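ATP-dependent DNA helicase PIF1 (Candida albicans, PDB 7OTJ) probably unwinds duplex and G-quadruplex DNA as an ATP-driven 5'-to-3' helicase that keeps nuclear and mitochondrial genomes stable. Local coordinates at residues 54-57 against 58-61; 65-68 against 69-72; 236-239 against 240-244; 273-276 against 277-281. All coordinates share one frame; numbering follows the deposited sequence.

Contact 1. Residues 54-57 against 58-61; sequences ASTG and LAAC. With nucleotides of chain C.
T56 meets A59 at the first turn of helix 57-61, where it holds the N-cap position. Followed outward, its CB lies 3.9 Å from OP1 of the DNA nucleotide DT4 of chain C, close beside the phosphate. The chain then forks. OG1 sits between the backbone N and the carbonyl carbon (chi1 63°), a torsion that turns it towards the helix start: it lies 3.2 Å from A59 CB and accepts a weak capping bond from A59 N. CG2 is the other branch, and the T56 side chain also touches M111.

The backbone completes the turn. A60 N donates to T56 O at 3.0 Å, and C61 N to G57 O at 3.1 Å with an N-H...O angle of 161°. At the same end, G57 N points out of the helix and gives DT4 OP1 a nearly straight hydrogen bond of 2.8 Å, as expected where a helix N-terminus faces a phosphate. Behind the turn, A54 CB packs 3.9 Å from A60 CB. The segment thus joins parallel strand 50-54 to helix 57-61 in the PIF1-like helicase region, with A54 pairing through its backbone to I66 and L68, and S55 OG bonded to E108 O.

Contact 2. Residues 65-68 against 69-72; sequences GITL and HSFA. With nucleotides of chain C.
H69 CB lies beside T67 OG1, 4.1 Å away, and from there the histidine carries its ring to the DNA: one face lies over the sugar of DT4 of chain C, whose C2' stands 3.5 Å above the plane, displaced toward the rim. H69 CB also meets C5' of DT5. S70 comes next, and its N donates to T67 OG1 at 2.9 Å with an N-H...O angle of 154°, the capping bond of a helix whose N-cap is T67. The same T67 OG1 gives its proton to DT5 OP1 at 2.8 Å, so one hydroxyl serves the helix end and a phosphate together. S70 OG, swung anti to its backbone N (chi1 -165°), reaches the following phosphate and donates to DT6 OP1 at 2.9 Å.

This strand-to-helix turn leads from edge strand 66-67 of the six-stranded parallel sheet into helix 68-72, so that DT4, DT5 and DT6 are met within four residues. F71 N then donates to T67 O at 3.0 Å, while I66 CD1 packs 4.0 Å from F71 CB; the F71 ring itself leads away to W98. Finally A72 N bonds L68 O at 3.2 Å, and its side chain touches L120 of helix 114-128, which L68 also touches.

Contact 3. Residues 236-239 against 240-244; sequences LYAT and RYEVD. With K (potassium ion), chain I; nucleotides of chain C.
Y237 meets E242 where strand 234-237 ends: its CB and CG lie against the glutamate's aliphatic stem, with Y237 CB 3.5 Å from E242 CB. The ring and carboxylate planes stand 55° apart, and the backbone O of E242 comes over one ring face. Y237 OH bonds E235, while Y237 CB also packs against V243 CG2. A238 follows, with its CB beside the potassium ion. Both carboxylate oxygens of E242 bind this ion, OE2 at 2.9 Å and OE1 at a longer 3.1 Å, and D466 O, from strand 463-466, supplies a further ligand.

T239 carries most of the contact. It is the N-cap of helix 240-253 and forms a capping box with E242, the reciprocal pairing that closes a helix N-terminus. E242 OE1 takes two bonds from it: T239 N donates at 2.9 Å, arriving nearly along the C-O direction, and T239 OG1 donates at 2.6 Å from 37° above the carboxylate plane. In return E242 N gives OG1 a weak bond. With CG anti to the carbonyl carbon (chi1 -63°) and an extended chain beyond it, E242 folds back over the helix start, where the ion and the T239 donors probably stabilise its negative charge. T239 O accepts from V243 N.

T239 CB faces DT2 OP1 of the DNA, chain C. Immediately beyond, R240 grips that phosphate twice: its N donates to OP1, and NH2 donates to OP2 at 3.1 Å at the guanidinium edge. DT3 OP2 lies over a guanidinium face, 3.4 Å from R240 NE.

Contact 4. Residues 273-276 against 277-281; sequences QKTQ and VLTNF. With nucleotides of chain C.
T279 meets T275 one turn back along helix 273-279, and both donors of T279 converge on one acceptor. T279 N gives T275 O a backbone bond of 3.0 Å, and T279 OG1 adds a second, also 3.0 Å, from 38° above the carbonyl plane. The two arrive from opposite faces of that plane. Chi1 of T279 (-69°) sets OG1 anti to its own carbonyl carbon and beside its N, which turns the hydroxyl back down the helix towards T275.

Q273 O and K274 O are served by the same i to i+4 pattern. V277 N donates to Q273 O at 3.0 Å, and L278 N to K274 O at 3.1 Å. Apolar branches pack beside these oxygens, V277 CG2 next to Q273 O and L278 CG next to K274 O. T275 OG1 finds its acceptor outside, in E271. As the helix ends, N280 N turns to V277 O and F281 N to L278 O, both three residues back. N280 ND2 reaches the base of DT5 of chain C, making a weak bond to O4 with an N-H...O angle of 123°.

L278 packs on V437 and R439, which seats the buried side of the helix against strand 435-446 of the eight-stranded antiparallel sheet. Chemically, then, the three carbonyls from Q273 to T275 are satisfied within the helix, T275 O twice, while N280, just past the helix, offers a DNA base one weak bond.

How the contacts relate
The four contacts follow one another along the chain and share one DNA strand, chain C. Contacts 1 and 2 adjoin, their centres 8 Å apart: A60 O and G65 N, 2.7 Å apart, are probably hydrogen-bonded, and both contacts belong to the PIF1-like helicase region. Contact 3, about 19 Å from contact 1 between centres, starts from the separate four-stranded parallel sheet. Contact 4, about 21 Å from contact 3 between centres, sits in the 2B region. The helix starts of contacts 3, 1 and 2 meet phosphates of DT2, DT4, and DT5 and DT6, in that order along the strand, whereas contact 4 reaches a base, so separate parts of the fold together line the single-stranded DNA path.

Contact 1. Residues 54-57 against 58-61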
# COMPACT_ATOMS: atom_id res chain seq x y z
N ALA A 54 -5.17 5.60 -1.67
CA ALA A 54 -3.83 5.41 -2.20
C ALA A 54 -3.90 4.34 -3.27
O ALA A 54 -4.88 3.60 -3.39
CB ALA A 54 -2.83 5.05 -1.10
N SER A 55 -2.83 4.25 -4.07
CA SER A 55 -2.83 3.34 -5.21
C SER A 55 -2.76 1.88 -4.78
O SER A 55 -3.24 1.00 -5.51
CB SER A 55 -1.66 3.66 -6.13
OG SER A 55 -0.44 3.65 -5.41
N THR A 56 -2.13 1.58 -3.64
CA THR A 56 -2.05 0.21 -3.15
C THR A 56 -2.68 0.11 -1.76
O THR A 56 -2.84 1.11 -1.05
CB THR A 56 -0.59 -0.27 -3.09
OG1 THR A 56 0.14 0.54 -2.16
CG2 THR A 56 0.06 -0.17 -4.45
N GLY A 57 -2.99 -1.13 -1.36
CA GLY A 57 -3.65 -1.34 -0.09
C GLY A 57 -2.78 -0.93 1.09
O GLY A 57 -3.25 -0.25 2.01
N LEU A 58 -1.51 -1.31 1.07
CA LEU A 58 -0.63 -1.02 2.19
C LEU A 58 -0.34 0.48 2.28
O LEU A 58 -0.28 1.04 3.38
CB LEU A 58 0.67 -1.81 2.04
CG LEU A 58 1.38 -2.24 3.33
CD1 LEU A 58 0.39 -2.90 4.28
CD2 LEU A 58 2.51 -3.20 2.99
N ALA A 59 -0.20 1.16 1.14
CA ALA A 59 -0.00 2.60 1.17
C ALA A 59 -1.25 3.34 1.62
O ALA A 59 -1.14 4.47 2.10
CB ALA A 59 0.42 3.12 -0.21
N ALA A 60 -2.43 2.73 1.49
CA ALA A 60 -3.64 3.35 1.99
C ALA A 60 -3.73 3.22 3.51
O ALA A 60 -4.12 4.17 4.20
CB ALA A 60 -4.88 2.75 1.32
N CYS A 61 -3.36 2.05 4.04
CA CYS A 61 -3.31 1.88 5.49
C CYS A 61 -2.33 2.86 6.12
O CYS A 61 -2.53 3.28 7.27
CB CYS A 61 -2.90 0.45 5.85
SG CYS A 61 -4.02 -0.85 5.29
P DT C 4 -2.69 -4.19 -4.23
OP1 DT C 4 -2.80 -3.44 -2.96
OP2 DT C 4 -2.52 -5.66 -4.24
O5' DT C 4 -3.97 -3.80 -5.10
C5' DT C 4 -4.36 -2.44 -5.19
C4' DT C 4 -5.46 -2.24 -6.21
O4' DT C 4 -4.94 -2.46 -7.54
C3' DT C 4 -6.63 -3.18 -6.09
O3' DT C 4 -7.53 -2.69 -5.12
C2' DT C 4 -7.23 -3.13 -7.49
C1' DT C 4 -5.98 -2.95 -8.37
N1 DT C 4 -5.52 -4.22 -9.04
C2 DT C 4 -5.65 -4.33 -10.40
O2 DT C 4 -6.12 -3.46 -11.10
N3 DT C 4 -5.21 -5.52 -10.93
C4 DT C 4 -4.67 -6.59 -10.24
O4 DT C 4 -4.31 -7.61 -10.81
C5 DT C 4 -4.56 -6.42 -8.81
C7 DT C 4 -3.98 -7.51 -7.97
C6 DT C 4 -4.99 -5.25 -8.28

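Contact 2. Residues 65-68 against 69-72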
# COMPACT_ATOMS: atom_id res chain seq x y z
N GLY A 65 -6.53 4.99 5.03
CA GLY A 65 -7.48 5.05 3.95
C GLY A 65 -7.74 3.71 3.29
O GLY A 65 -7.48 2.65 3.87
N ILE A 66 -8.28 3.75 2.08
CA ILE A 66 -8.62 2.57 1.31
C ILE A 66 -8.09 2.78 -0.10
O ILE A 66 -7.68 3.88 -0.47
CB ILE A 66 -10.14 2.29 1.29
CG1 ILE A 66 -10.87 3.44 0.58
CG2 ILE A 66 -10.66 2.09 2.71
CD1 ILE A 66 -12.37 3.29 0.56
N THR A 67 -8.06 1.71 -0.88
CA THR A 67 -7.53 1.84 -2.23
C THR A 67 -8.42 2.76 -3.07
O THR A 67 -9.60 2.98 -2.77
CB THR A 67 -7.38 0.48 -2.90
OG1 THR A 67 -8.67 -0.06 -3.21
CG2 THR A 67 -6.62 -0.48 -1.99
N LEU A 68 -7.82 3.32 -4.11
CA LEU A 68 -8.59 4.11 -5.06
C LEU A 68 -9.70 3.26 -5.69
O LEU A 68 -10.84 3.72 -5.81
CB LEU A 68 -7.67 4.69 -6.14
CG LEU A 68 -8.28 5.67 -7.15
CD1 LEU A 68 -8.98 6.81 -6.42
CD2 LEU A 68 -7.20 6.21 -8.07
N HIS A 69 -9.37 2.03 -6.09
CA HIS A 69 -10.38 1.16 -6.70
C HIS A 69 -11.52 0.88 -5.73
O HIS A 69 -12.70 0.92 -6.11
CB HIS A 69 -9.75 -0.14 -7.16
CG HIS A 69 -8.77 0.03 -8.28
ND1 HIS A 69 -7.46 0.43 -8.08
CD2 HIS A 69 -8.90 -0.15 -9.62
CE1 HIS A 69 -6.84 0.49 -9.24
NE2 HIS A 69 -7.69 0.14 -10.19
N SER A 70 -11.19 0.61 -4.46
CA SER A 70 -12.23 0.30 -3.48
C SER A 70 -13.14 1.50 -3.25
O SER A 70 -14.36 1.35 -3.08
CB SER A 70 -11.59 -0.15 -2.17
OG SER A 70 -12.54 -0.78 -1.33
N PHE A 71 -12.57 2.71 -3.24
CA PHE A 71 -13.37 3.91 -3.03
C PHE A 71 -14.38 4.09 -4.15
O PHE A 71 -15.52 4.52 -3.91
CB PHE A 71 -12.49 5.15 -2.93
CG PHE A 71 -13.23 6.44 -3.19
CD1 PHE A 71 -13.98 7.03 -2.18
CD2 PHE A 71 -13.18 7.05 -4.43
CE1 PHE A 71 -14.68 8.20 -2.41
CE2 PHE A 71 -13.88 8.24 -4.66
CZ PHE A 71 -14.62 8.81 -3.65
N ALA A 72 -13.99 3.77 -5.38
CA ALA A 72 -14.83 4.06 -6.53
C ALA A 72 -16.06 3.16 -6.57
O ALA A 72 -17.15 3.61 -6.93
CB ALA A 72 -14.02 3.92 -7.82
P DT C 4 -2.69 -4.19 -4.23
OP1 DT C 4 -2.80 -3.44 -2.96
OP2 DT C 4 -2.52 -5.66 -4.24
O5' DT C 4 -3.97 -3.80 -5.10
C5' DT C 4 -4.36 -2.44 -5.19
C4' DT C 4 -5.46 -2.24 -6.21
O4' DT C 4 -4.94 -2.46 -7.54
C3' DT C 4 -6.63 -3.18 -6.09
O3' DT C 4 -7.53 -2.69 -5.12
C2' DT C 4 -7.23 -3.13 -7.49
C1' DT C 4 -5.98 -2.95 -8.37
N1 DT C 4 -5.52 -4.22 -9.04
C2 DT C 4 -5.65 -4.33 -10.40
O2 DT C 4 -6.12 -3.46 -11.10
N3 DT C 4 -5.21 -5.52 -10.93
C4 DT C 4 -4.67 -6.59 -10.24
O4 DT C 4 -4.31 -7.61 -10.81
C5 DT C 4 -4.56 -6.42 -8.81
C7 DT C 4 -3.98 -7.51 -7.97
C6 DT C 4 -4.99 -5.25 -8.28
P DT C 5 -8.38 -3.69 -4.20
OP1 DT C 5 -9.06 -2.83 -3.21
OP2 DT C 5 -7.51 -4.80 -3.74
O5' DT C 5 -9.52 -4.24 -5.18
C5' DT C 5 -10.57 -3.37 -5.58
C4' DT C 5 -11.92 -4.06 -5.48
O4' DT C 5 -12.04 -5.05 -6.54
C3' DT C 5 -12.18 -4.81 -4.17
O3' DT C 5 -13.54 -4.66 -3.77
C2' DT C 5 -11.84 -6.26 -4.52
C1' DT C 5 -12.19 -6.35 -6.00
N1 DT C 5 -11.31 -7.26 -6.77
C2 DT C 5 -11.87 -8.28 -7.50
O2 DT C 5 -13.07 -8.50 -7.54
N3 DT C 5 -10.98 -9.06 -8.18
C4 DT C 5 -9.60 -8.92 -8.20
O4 DT C 5 -8.87 -9.67 -8.85
C5 DT C 5 -9.08 -7.82 -7.42
C7 DT C 5 -7.60 -7.57 -7.37
C6 DT C 5 -9.95 -7.05 -6.75
P DT C 6 -13.92 -3.90 -2.40
OP1 DT C 6 -14.32 -2.53 -2.76
OP2 DT C 6 -12.83 -4.11 -1.43
O5' DT C 6 -15.21 -4.69 -1.87

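Contact 3. Residues 236-239 against 240-244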
# COMPACT_ATOMS: atom_id res chain seq x y z
N LEU A 236 13.13 -7.19 0.90
CA LEU A 236 12.43 -6.66 -0.26
C LEU A 236 12.91 -7.38 -1.52
O LEU A 236 14.11 -7.54 -1.73
CB LEU A 236 12.68 -5.16 -0.41
CG LEU A 236 12.21 -4.25 0.73
CD1 LEU A 236 12.40 -2.79 0.35
CD2 LEU A 236 10.76 -4.55 1.07
N TYR A 237 11.96 -7.78 -2.36
CA TYR A 237 12.26 -8.43 -3.63
C TYR A 237 11.36 -7.85 -4.72
O TYR A 237 10.34 -7.22 -4.44
CB TYR A 237 12.06 -9.94 -3.56
CG TYR A 237 12.90 -10.62 -2.51
CD1 TYR A 237 12.43 -10.77 -1.22
CD2 TYR A 237 14.16 -11.13 -2.82
CE1 TYR A 237 13.19 -11.39 -0.25
CE2 TYR A 237 14.92 -11.75 -1.86
CZ TYR A 237 14.43 -11.88 -0.57
OH TYR A 237 15.19 -12.49 0.39
N ALA A 238 11.76 -8.08 -5.97
CA ALA A 238 10.99 -7.56 -7.09
C ALA A 238 9.77 -8.41 -7.38
O ALA A 238 8.72 -7.89 -7.78
CB ALA A 238 11.87 -7.46 -8.33
N THR A 239 9.87 -9.73 -7.21
CA THR A 239 8.82 -10.64 -7.61
C THR A 239 8.22 -11.35 -6.40
O THR A 239 8.81 -11.41 -5.32
CB THR A 239 9.36 -11.70 -8.59
OG1 THR A 239 10.28 -12.55 -7.89
CG2 THR A 239 10.07 -11.03 -9.75
N ARG A 240 7.07 -11.98 -6.64
CA ARG A 240 6.37 -12.65 -5.56
C ARG A 240 6.98 -14.01 -5.28
O ARG A 240 7.05 -14.42 -4.11
CB ARG A 240 4.89 -12.78 -5.89
CG ARG A 240 4.10 -11.54 -5.52
CD ARG A 240 2.64 -11.65 -5.90
NE ARG A 240 2.46 -11.74 -7.35
CZ ARG A 240 1.29 -11.85 -7.95
NH1 ARG A 240 0.16 -11.85 -7.26
NH2 ARG A 240 1.24 -11.98 -9.27
N TYR A 241 7.38 -14.74 -6.33
CA TYR A 241 8.16 -15.96 -6.17
C TYR A 241 9.24 -15.81 -5.11
O TYR A 241 9.31 -16.61 -4.17
CB TYR A 241 8.76 -16.37 -7.52
CG TYR A 241 9.43 -17.73 -7.50
CD1 TYR A 241 8.67 -18.90 -7.53
CD2 TYR A 241 10.81 -17.85 -7.48
CE1 TYR A 241 9.28 -20.15 -7.52
CE2 TYR A 241 11.43 -19.09 -7.48
CZ TYR A 241 10.66 -20.24 -7.50
OH TYR A 241 11.27 -21.47 -7.49
N GLU A 242 10.08 -14.78 -5.24
CA GLU A 242 11.11 -14.52 -4.23
C GLU A 242 10.48 -14.29 -2.86
O GLU A 242 10.93 -14.85 -1.86
CB GLU A 242 11.96 -13.32 -4.63
CG GLU A 242 12.75 -13.48 -5.91
CD GLU A 242 13.17 -12.14 -6.48
OE1 GLU A 242 12.28 -11.32 -6.79
OE2 GLU A 242 14.39 -11.91 -6.62
N VAL A 243 9.44 -13.46 -2.81
CA VAL A 243 8.81 -13.13 -1.53
C VAL A 243 8.27 -14.39 -0.88
O VAL A 243 8.49 -14.64 0.31
CB VAL A 243 7.71 -12.07 -1.73
CG1 VAL A 243 6.89 -11.91 -0.46
CG2 VAL A 243 8.32 -10.75 -2.13
N ASP A 244 7.60 -15.24 -1.66
CA ASP A 244 7.07 -16.49 -1.13
C ASP A 244 8.19 -17.45 -0.75
O ASP A 244 8.09 -18.15 0.25
CB ASP A 244 6.11 -17.12 -2.13
CG ASP A 244 4.81 -16.37 -2.24
OD1 ASP A 244 4.59 -15.47 -1.41
OD2 ASP A 244 4.01 -16.66 -3.16
K K I . 14.41 -9.06 -6.94
P DT C 2 5.10 -10.77 -10.25
OP1 DT C 2 6.21 -11.43 -9.52
OP2 DT C 2 3.93 -11.55 -10.69
O5' DT C 2 4.60 -9.55 -9.34
C5' DT C 2 5.54 -8.74 -8.66
C4' DT C 2 5.15 -7.27 -8.71
O4' DT C 2 5.37 -6.77 -10.05
C3' DT C 2 3.69 -7.00 -8.38
O3' DT C 2 3.60 -6.60 -7.02
C2' DT C 2 3.28 -5.86 -9.32
C1' DT C 2 4.31 -5.93 -10.45
N1 DT C 2 3.76 -6.45 -11.75
C2 DT C 2 4.03 -5.77 -12.91
O2 DT C 2 4.67 -4.74 -12.95
N3 DT C 2 3.49 -6.34 -14.04
C4 DT C 2 2.75 -7.50 -14.12
O4 DT C 2 2.32 -7.93 -15.19
C5 DT C 2 2.52 -8.17 -12.86
C7 DT C 2 1.72 -9.45 -12.82
C6 DT C 2 3.03 -7.62 -11.75
P DT C 3 2.41 -7.16 -6.10
OP1 DT C 3 2.88 -7.09 -4.69
OP2 DT C 3 1.97 -8.46 -6.67
O5' DT C 3 1.23 -6.10 -6.31
C5' DT C 3 1.44 -4.74 -5.98
C4' DT C 3 0.38 -3.83 -6.59
O4' DT C 3 0.48 -3.86 -8.03
C3' DT C 3 -1.06 -4.19 -6.29
O3' DT C 3 -1.46 -3.58 -5.07
C2' DT C 3 -1.82 -3.61 -7.48
C1' DT C 3 -0.80 -3.69 -8.61
N1 DT C 3 -1.03 -4.82 -9.55
C2 DT C 3 -1.78 -4.61 -10.68
O2 DT C 3 -2.29 -3.54 -10.96
N3 DT C 3 -1.91 -5.71 -11.49
C4 DT C 3 -1.37 -6.98 -11.28
O4 DT C 3 -1.54 -7.91 -12.06
C5 DT C 3 -0.59 -7.12 -10.07
C7 DT C 3 0.05 -8.44 -9.73
C6 DT C 3 -0.46 -6.05 -9.28
OP3 DT C 1 9.55 -14.66 -14.34
P DT C 1 10.24 -13.85 -13.30
OP1 DT C 1 11.64 -13.61 -13.72
OP2 DT C 1 9.99 -14.50 -12.00
O5' DT C 1 9.50 -12.45 -13.29
C5' DT C 1 8.08 -12.40 -13.28
C4' DT C 1 7.60 -11.16 -12.54
O4' DT C 1 8.27 -10.00 -13.09
C3' DT C 1 6.12 -10.87 -12.67
O3' DT C 1 5.70 -10.07 -11.56
C2' DT C 1 6.08 -10.08 -13.97
C1' DT C 1 7.34 -9.23 -13.83
N1 DT C 1 7.98 -8.86 -15.13
C2 DT C 1 7.39 -7.91 -15.94
O2 DT C 1 6.34 -7.35 -15.67
N3 DT C 1 8.08 -7.65 -17.10
C4 DT C 1 9.28 -8.22 -17.51
O4 DT C 1 9.82 -7.92 -18.57
C5 DT C 1 9.84 -9.20 -16.61
C7 DT C 1 11.12 -9.89 -16.94
C6 DT C 1 9.17 -9.46 -15.47

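Contact 4. Residues 273-276 against 277-281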
# COMPACT_ATOMS: atom_id res chain seq x y z
N GLN A 273 -14.76 -19.31 -12.62
CA GLN A 273 -14.92 -17.98 -12.04
C GLN A 273 -14.66 -17.97 -10.53
O GLN A 273 -14.07 -17.02 -10.01
CB GLN A 273 -16.32 -17.45 -12.34
CG GLN A 273 -16.49 -16.87 -13.74
CD GLN A 273 -16.56 -17.93 -14.82
OE1 GLN A 273 -17.05 -19.04 -14.59
NE2 GLN A 273 -16.06 -17.61 -16.00
N LYS A 274 -15.11 -19.01 -9.83
CA LYS A 274 -14.93 -19.06 -8.38
C LYS A 274 -13.46 -19.23 -8.01
O LYS A 274 -12.97 -18.59 -7.07
CB LYS A 274 -15.76 -20.19 -7.78
CG LYS A 274 -15.90 -20.12 -6.27
CD LYS A 274 -16.64 -21.33 -5.73
CE LYS A 274 -15.80 -22.58 -5.90
NZ LYS A 274 -16.54 -23.79 -5.48
N THR A 275 -12.74 -20.08 -8.74
CA THR A 275 -11.32 -20.25 -8.46
C THR A 275 -10.54 -18.99 -8.81
O THR A 275 -9.65 -18.57 -8.06
CB THR A 275 -10.78 -21.45 -9.23
OG1 THR A 275 -11.31 -22.66 -8.68
CG2 THR A 275 -9.26 -21.49 -9.17
N GLN A 276 -10.90 -18.33 -9.91
CA GLN A 276 -10.16 -17.15 -10.33
C GLN A 276 -10.42 -15.98 -9.39
O GLN A 276 -9.56 -15.11 -9.25
CB GLN A 276 -10.51 -16.80 -11.77
CG GLN A 276 -10.10 -17.89 -12.77
CD GLN A 276 -10.65 -17.64 -14.16
OE1 GLN A 276 -11.65 -16.94 -14.33
NE2 GLN A 276 -10.01 -18.22 -15.16
N VAL A 277 -11.59 -15.92 -8.76
CA VAL A 277 -11.85 -14.90 -7.75
C VAL A 277 -11.03 -15.18 -6.49
O VAL A 277 -10.41 -14.28 -5.92
CB VAL A 277 -13.35 -14.81 -7.42
CG1 VAL A 277 -13.55 -14.10 -6.10
CG2 VAL A 277 -14.06 -14.08 -8.51
N LEU A 278 -11.04 -16.43 -6.03
CA LEU A 278 -10.33 -16.76 -4.80
C LEU A 278 -8.83 -16.53 -4.92
O LEU A 278 -8.19 -16.12 -3.95
CB LEU A 278 -10.60 -18.21 -4.41
CG LEU A 278 -11.98 -18.46 -3.81
CD1 LEU A 278 -12.26 -19.95 -3.77
CD2 LEU A 278 -12.05 -17.85 -2.43
N THR A 279 -8.27 -16.75 -6.11
CA THR A 279 -6.83 -16.61 -6.30
C THR A 279 -6.34 -15.23 -5.88
O THR A 279 -5.21 -15.10 -5.38
CB THR A 279 -6.47 -16.91 -7.76
OG1 THR A 279 -6.67 -18.31 -8.02
CG2 THR A 279 -5.01 -16.58 -8.06
N ASN A 280 -7.18 -14.21 -6.01
CA ASN A 280 -6.76 -12.84 -5.74
C ASN A 280 -7.15 -12.36 -4.34
O ASN A 280 -6.92 -11.19 -4.03
CB ASN A 280 -7.33 -11.90 -6.79
CG ASN A 280 -6.67 -12.07 -8.13
OD1 ASN A 280 -5.49 -12.43 -8.21
ND2 ASN A 280 -7.41 -11.81 -9.20
N PHE A 281 -7.69 -13.24 -3.50
CA PHE A 281 -7.94 -12.88 -2.11
C PHE A 281 -6.61 -12.75 -1.36
O PHE A 281 -5.73 -13.61 -1.48
CB PHE A 281 -8.81 -13.92 -1.42
CG PHE A 281 -10.28 -13.75 -1.66
CD1 PHE A 281 -10.75 -13.08 -2.77
CD2 PHE A 281 -11.21 -14.26 -0.75
CE1 PHE A 281 -12.11 -12.92 -3.00
CE2 PHE A 281 -12.57 -14.10 -0.97
CZ PHE A 281 -13.01 -13.44 -2.09
P DT C 5 -8.38 -3.69 -4.20
OP1 DT C 5 -9.06 -2.83 -3.21
OP2 DT C 5 -7.51 -4.80 -3.74
O5' DT C 5 -9.52 -4.24 -5.18
C5' DT C 5 -10.57 -3.37 -5.58
C4' DT C 5 -11.92 -4.06 -5.48
O4' DT C 5 -12.04 -5.05 -6.54
C3' DT C 5 -12.18 -4.81 -4.17
O3' DT C 5 -13.54 -4.66 -3.77
C2' DT C 5 -11.84 -6.26 -4.52
C1' DT C 5 -12.19 -6.35 -6.00
N1 DT C 5 -11.31 -7.26 -6.77
C2 DT C 5 -11.87 -8.28 -7.50
O2 DT C 5 -13.07 -8.50 -7.54
N3 DT C 5 -10.98 -9.06 -8.18
C4 DT C 5 -9.60 -8.92 -8.20
O4 DT C 5 -8.87 -9.67 -8.85
C5 DT C 5 -9.08 -7.82 -7.42
C7 DT C 5 -7.60 -7.57 -7.37
C6 DT C 5 -9.95 -7.05 -6.75